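Local coordinates for B12-binding domain-containing protein (Kitasatospora setae, PDB 6WTE) that binds cobalamin and a [4Fe-4S] cluster and acts as a methyltransferase, TsrM, of the radical S-adenosylmethionine family that works by non-radical catalysis, at residues Leu7-Lys12 / Gly65-Asn70; Glu85-Ile90 / Val116-Ile121. One frame throughout, in Å; residues are numbered along the deposited sequence.

Contact 1 (Leu7-Lys12 / Gly65-Asn70); sequences LVNPNK and GVTVRN
Leu7 and Val8 pair in parallel with Gly65 and Val66, the short strand axes approaching to 4.7 Å at 27°. The chains then spread, from 4.9 Å between the CA atoms of Val8 and Val66 to 7.4 Å between those of Asn11 and Arg69. Two backbone bonds hold the paired end: Val8 N to Gly65 O at 2.8 Å, and Thr67 N to Val8 O. Pro10 has no N-H to continue the pairing to Thr67 O; its ring CD lies 2.9 Å from that oxygen instead, a tight contact, while CG rests on Val66 CG1. Thr67 turns OG1 anti to the backbone N (chi1 180°), and that hydroxyl bonds to N3B of cobalamin; its methyl CG2 lies 3.5 Å from Val8 O and also near Asn9 OD1. The Asn9 amide is held from outside by Asp40 through ND2, while OD1 takes a weak bond from Asn11 N. Where the strands have parted, Asn11 and Asn70 set their amide planes 84° apart, and ND2 of each donates to O44 of cobalamin. A water joins the same two side chains, giving a hydrogen to Asn11 OD1 and accepting one from Asn70 ND2. Arg69 NH2 meets a lone pair of Asn70 OD1 at 3.0 Å, nearly in the guanidinium plane, which helps to fix the rotation of that amide. The polar groups gather at the C-terminal ends of two adjacent parallel strands, as expected of the Rossmann-like B12-binding fold: the strand end presents a hydroxyl to the cofactor, and the loops beyond it amide N-H groups.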
loop_
_atom_site.group_PDB
_atom_site.type_symbol
_atom_site.label_atom_id
_atom_site.label_comp_id
_atom_site.label_asym_id
_atom_site.label_seq_id
_atom_site.Cartn_x
_atom_site.Cartn_y
_atom_site.Cartn_z
ATOM N N LEU A 7 -1.419 16.420 -12.583
ATOM C CA LEU A 7 -1.263 15.387 -11.565
ATOM C C LEU A 7 0.224 15.182 -11.315
ATOM O O LEU A 7 0.990 14.977 -12.262
ATOM C CB LEU A 7 -1.928 14.075 -11.994
ATOM C CG LEU A 7 -3.425 14.160 -12.309
ATOM C CD1 LEU A 7 -3.929 12.850 -12.909
ATOM C CD2 LEU A 7 -4.203 14.500 -11.023
ATOM N N VAL A 8 0.632 15.249 -10.048
ATOM C CA VAL A 8 2.039 15.184 -9.660
ATOM C C VAL A 8 2.289 13.887 -8.903
ATOM O O VAL A 8 1.568 13.578 -7.947
ATOM C CB VAL A 8 2.427 16.388 -8.785
ATOM C CG1 VAL A 8 3.875 16.270 -8.335
ATOM C CG2 VAL A 8 2.193 17.700 -9.537
ATOM N N ASN A 9 3.328 13.141 -9.312
ATOM C CA ASN A 9 3.801 12.021 -8.511
ATOM C C ASN A 9 5.019 12.451 -7.708
ATOM O O ASN A 9 6.098 12.630 -8.288
ATOM C CB ASN A 9 4.148 10.813 -9.379
ATOM C CG ASN A 9 4.550 9.624 -8.540
ATOM O OD1 ASN A 9 4.073 9.479 -7.414
ATOM N ND2 ASN A 9 5.441 8.788 -9.056
ATOM N N PRO A 10 4.910 12.617 -6.390
ATOM C CA PRO A 10 6.068 13.000 -5.576
ATOM C C PRO A 10 6.879 11.826 -5.053
ATOM O O PRO A 10 7.854 12.048 -4.326
ATOM C CB PRO A 10 5.396 13.746 -4.413
ATOM C CG PRO A 10 4.163 12.941 -4.185
ATOM C CD PRO A 10 3.692 12.513 -5.572
ATOM N N ASN A 11 6.498 10.601 -5.406
ATOM C CA ASN A 11 7.161 9.415 -4.879
ATOM C C ASN A 11 8.620 9.390 -5.310
ATOM O O ASN A 11 8.922 9.354 -6.505
ATOM C CB ASN A 11 6.431 8.164 -5.364
ATOM C CG ASN A 11 6.780 6.931 -4.553
ATOM O OD1 ASN A 11 7.784 6.901 -3.839
ATOM N ND2 ASN A 11 5.944 5.910 -4.651
ATOM N N LYS A 12 9.532 9.430 -4.342
ATOM C CA LYS A 12 10.956 9.381 -4.646
ATOM C C LYS A 12 11.589 8.043 -4.284
ATOM O O LYS A 12 12.818 7.924 -4.298
ATOM C CB LYS A 12 11.683 10.532 -3.947
ATOM C CG LYS A 12 11.263 11.909 -4.462
ATOM C CD LYS A 12 12.160 13.015 -3.932
ATOM C CE LYS A 12 12.101 13.117 -2.417
ATOM N NZ LYS A 12 12.824 14.332 -1.939
ATOM N N GLY A 65 -3.370 18.028 -8.615
ATOM C CA GLY A 65 -3.541 16.877 -7.744
ATOM C C GLY A 65 -2.188 16.276 -7.409
ATOM O O GLY A 65 -1.303 16.201 -8.260
ATOM N N VAL A 66 -2.026 15.866 -6.156
ATOM C CA VAL A 66 -0.791 15.232 -5.702
ATOM C C VAL A 66 -1.143 13.886 -5.085
ATOM O O VAL A 66 -1.933 13.823 -4.134
ATOM C CB VAL A 66 -0.033 16.108 -4.692
ATOM C CG1 VAL A 66 1.278 15.445 -4.311
ATOM C CG2 VAL A 66 0.227 17.505 -5.275
ATOM N N THR A 67 -0.551 12.808 -5.609
ATOM C CA THR A 67 -0.804 11.477 -5.059
ATOM C C THR A 67 0.215 11.171 -3.963
ATOM O O THR A 67 1.426 11.266 -4.184
ATOM C CB THR A 67 -0.787 10.411 -6.162
ATOM O OG1 THR A 67 -1.038 9.119 -5.594
ATOM C CG2 THR A 67 0.540 10.395 -6.925
ATOM N N VAL A 68 -0.273 10.832 -2.775
ATOM C CA VAL A 68 0.584 10.529 -1.637
ATOM C C VAL A 68 0.357 9.058 -1.308
ATOM O O VAL A 68 -0.602 8.693 -0.617
ATOM C CB VAL A 68 0.302 11.457 -0.450
ATOM C CG1 VAL A 68 0.996 10.968 0.834
ATOM C CG2 VAL A 68 0.785 12.851 -0.801
ATOM N N ARG A 69 1.224 8.207 -1.854
ATOM C CA ARG A 69 1.041 6.764 -1.754
ATOM C C ARG A 69 1.476 6.224 -0.397
ATOM O O ARG A 69 0.795 5.368 0.180
ATOM C CB ARG A 69 1.821 6.071 -2.870
ATOM C CG ARG A 69 1.605 4.564 -2.970
ATOM C CD ARG A 69 2.654 3.989 -3.907
ATOM N NE ARG A 69 2.372 2.615 -4.322
ATOM C CZ ARG A 69 2.669 1.539 -3.604
ATOM N NH1 ARG A 69 2.370 0.339 -4.080
ATOM N NH2 ARG A 69 3.265 1.660 -2.424
ATOM N N ASN A 70 2.629 6.671 0.096
ATOM C CA ASN A 70 3.216 6.173 1.332
ATOM C C ASN A 70 3.388 7.325 2.312
ATOM O O ASN A 70 3.892 8.388 1.938
ATOM C CB ASN A 70 4.576 5.512 1.080
ATOM C CG ASN A 70 4.580 4.619 -0.154
ATOM O OD1 ASN A 70 3.652 3.846 -0.382
ATOM N ND2 ASN A 70 5.634 4.726 -0.953
HETATM O O HOH W 1 7.017 7.510 -1.268
#

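Contact 2 (Glu85-Ile90 / Val116-Ile121); sequences EHREII and VEYFGI. With EDO (1,2-ethanediol), chain H.
Arg87 lays its guanidinium almost flat against the Tyr118 ring, the two planes only 11° apart, yet displaced so that Tyr118 OH stands 3.5 Å over the guanidinium face. This holds for one of two modelled conformers of Arg87, so the guanidinium position is provisional. The aliphatic part of the arginine does the rest: CD sits over the ring 3.9 Å from its centroid, a CH-pi contact. The bend at chi3 (67°) brings NE back toward Tyr118 OH, and a water bridges Arg87 NH1 to Tyr118 O. An alanine in place of Tyr118 would probably leave the guanidinium without its flat partner and freer to turn about its outer torsions. Deeper in, Phe119 is packed by three residues of the other helix. Ile90 CD1 lies over one face, 3.7 Å from the centroid, while Arg87 CB touches CD1 of the ring and His86 CB approaches CZ. Ile90 CG2 also meets Ile121 CG2 at 3.5 Å, just past the helix end, where Gly120, with phi 72°, is the C-prime residue of a Schellman motif. No direct hydrogen bond joins the two segments, so apolar and face contacts carry the interface. The pair links helix 83-96 to the C-terminal end of helix 112-119; Phe108 of helix 106-109 also touches Phe119, strand 153-156 lies against Val116, and Phe465 meets the Tyr118 ring.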
loop_
_atom_site.group_PDB
_atom_site.type_symbol
_atom_site.label_atom_id
_atom_site.label_comp_id
_atom_site.label_asym_id
_atom_site.label_seq_id
_atom_site.Cartn_x
_atom_site.Cartn_y
_atom_site.Cartn_z
ATOM N N GLU A 85 9.029 15.071 3.093
ATOM C CA GLU A 85 9.473 15.246 1.714
ATOM C C GLU A 85 8.309 15.589 0.796
ATOM O O GLU A 85 8.467 16.389 -0.136
ATOM C CB GLU A 85 10.173 13.978 1.224
ATOM C CG GLU A 85 11.478 13.677 1.933
ATOM C CD GLU A 85 12.093 12.373 1.468
ATOM O OE1 GLU A 85 11.531 11.303 1.782
ATOM O OE2 GLU A 85 13.118 12.421 0.762
ATOM N N HIS A 86 7.140 14.983 1.025
ATOM C CA HIS A 86 5.969 15.339 0.230
ATOM C C HIS A 86 5.606 16.803 0.431
ATOM O O HIS A 86 5.268 17.504 -0.530
ATOM C CB HIS A 86 4.773 14.464 0.593
ATOM C CG HIS A 86 4.946 13.013 0.269
ATOM N ND1 HIS A 86 5.751 12.564 -0.754
ATOM C CD2 HIS A 86 4.408 11.909 0.839
ATOM C CE1 HIS A 86 5.701 11.244 -0.804
ATOM N NE2 HIS A 86 4.891 10.821 0.153
ATOM N N ARG A 87 5.660 17.278 1.678
ATOM C CA ARG A 87 5.310 18.668 1.951
ATOM C C ARG A 87 6.275 19.623 1.262
ATOM O O ARG A 87 5.869 20.679 0.765
ATOM C CB ARG A 87 5.286 18.918 3.460
ATOM C CG ARG A 87 4.876 20.337 3.840
ATOM C CD ARG A 87 4.888 20.554 5.348
ATOM N NE ARG A 87 6.240 20.500 5.901
ATOM C CZ ARG A 87 6.569 20.932 7.115
ATOM N NH1 ARG A 87 5.647 21.457 7.909
ATOM N NH2 ARG A 87 7.824 20.841 7.534
ATOM N N GLU A 88 7.563 19.272 1.230
ATOM C CA GLU A 88 8.535 20.115 0.541
ATOM C C GLU A 88 8.161 20.298 -0.927
ATOM O O GLU A 88 8.227 21.416 -1.459
ATOM C CB GLU A 88 9.933 19.513 0.678
ATOM C CG GLU A 88 11.037 20.393 0.132
ATOM C CD GLU A 88 12.402 19.724 0.172
ATOM O OE1 GLU A 88 12.462 18.481 0.322
ATOM O OE2 GLU A 88 13.415 20.450 0.064
ATOM N N ILE A 89 7.743 19.217 -1.589
ATOM C CA ILE A 89 7.330 19.306 -2.987
ATOM C C ILE A 89 6.075 20.161 -3.121
ATOM O O ILE A 89 5.986 21.023 -4.004
ATOM C CB ILE A 89 7.132 17.898 -3.575
ATOM C CG1 ILE A 89 8.497 17.227 -3.802
ATOM C CG2 ILE A 89 6.302 17.965 -4.863
ATOM C CD1 ILE A 89 8.446 15.702 -3.950
ATOM N N ILE A 90 5.097 19.952 -2.239
ATOM C CA ILE A 90 3.857 20.726 -2.302
ATOM C C ILE A 90 4.125 22.203 -2.027
ATOM O O ILE A 90 3.523 23.083 -2.653
ATOM C CB ILE A 90 2.819 20.140 -1.331
ATOM C CG1 ILE A 90 2.352 18.771 -1.844
ATOM C CG2 ILE A 90 1.656 21.117 -1.147
ATOM C CD1 ILE A 90 1.507 17.985 -0.851
ATOM N N VAL A 116 -4.135 17.108 4.863
ATOM C CA VAL A 116 -4.613 18.345 4.250
ATOM C C VAL A 116 -4.105 19.545 5.042
ATOM O O VAL A 116 -3.593 20.519 4.475
ATOM C CB VAL A 116 -6.149 18.357 4.143
ATOM C CG1 VAL A 116 -6.630 19.768 3.854
ATOM C CG2 VAL A 116 -6.632 17.437 3.032
ATOM N N GLU A 117 -4.202 19.474 6.373
ATOM C CA GLU A 117 -3.764 20.593 7.202
ATOM C C GLU A 117 -2.243 20.703 7.237
ATOM O O GLU A 117 -1.695 21.811 7.169
ATOM C CB GLU A 117 -4.347 20.450 8.613
ATOM C CG GLU A 117 -5.876 20.383 8.626
ATOM C CD GLU A 117 -6.473 20.529 10.015
ATOM O OE1 GLU A 117 -5.704 20.714 10.979
ATOM O OE2 GLU A 117 -7.715 20.436 10.143
ATOM N N TYR A 118 -1.543 19.567 7.333
ATOM C CA TYR A 118 -0.081 19.580 7.366
ATOM C C TYR A 118 0.498 20.125 6.064
ATOM O O TYR A 118 1.426 20.942 6.075
ATOM C CB TYR A 118 0.434 18.163 7.630
ATOM C CG TYR A 118 1.936 17.982 7.592
ATOM C CD1 TYR A 118 2.751 18.505 8.590
ATOM C CD2 TYR A 118 2.537 17.251 6.575
ATOM C CE1 TYR A 118 4.123 18.315 8.565
ATOM C CE2 TYR A 118 3.914 17.055 6.540
ATOM C CZ TYR A 118 4.697 17.587 7.535
ATOM O OH TYR A 118 6.056 17.389 7.496
ATOM N N PHE A 119 -0.030 19.668 4.927
ATOM C CA PHE A 119 0.463 20.135 3.631
ATOM C C PHE A 119 0.025 21.558 3.324
ATOM O O PHE A 119 0.624 22.204 2.455
ATOM C CB PHE A 119 -0.024 19.220 2.510
ATOM C CG PHE A 119 0.564 17.833 2.536
ATOM C CD1 PHE A 119 1.833 17.598 3.041
ATOM C CD2 PHE A 119 -0.154 16.771 2.022
ATOM C CE1 PHE A 119 2.371 16.312 3.042
ATOM C CE2 PHE A 119 0.369 15.495 2.024
ATOM C CZ PHE A 119 1.636 15.267 2.539
ATOM N N GLY A 120 -1.012 22.048 3.996
ATOM C CA GLY A 120 -1.510 23.382 3.721
ATOM C C GLY A 120 -2.228 23.507 2.399
ATOM O O GLY A 120 -2.132 24.551 1.745
ATOM N N ILE A 121 -2.944 22.468 1.982
ATOM C CA ILE A 121 -3.573 22.432 0.668
ATOM C C ILE A 121 -5.076 22.626 0.824
ATOM O O ILE A 121 -5.633 22.529 1.917
ATOM C CB ILE A 121 -3.252 21.130 -0.096
ATOM C CG1 ILE A 121 -3.752 19.898 0.677
ATOM C CG2 ILE A 121 -1.764 21.042 -0.369
ATOM C CD1 ILE A 121 -3.498 18.551 -0.042
HETATM C C1 EDO H . 12.528 8.762 -0.687
HETATM O O1 EDO H . 11.577 9.810 -0.470
HETATM C C2 EDO H . 13.907 9.375 -0.901
HETATM O O2 EDO H . 14.162 10.332 0.135
HETATM O O HOH W 2 3.009 22.121 8.116
#

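Both contacts belong to the B12-binding domain, their centres about 11 Å apart. Contact 1 is wholly buried and joins neighbouring strands of the sheet beside cobalamin; contact 2 joins two helices, with a buried apolar part and an exposed arginine at its margin. The chemistry follows: backbone bonds and amides serving the ligand in the first, CH-pi and methyl contacts in the second. Helix 83-96 follows strand 63-67 in the chain and touches residues of both contacts. His86 NE2 lies 3.2 Å from Asn70 O, a probable hydrogen bond to a cofactor-binding residue, while Ile89 CD1 packs on Pro10 CB and His86 CD2 on Val68 CG1.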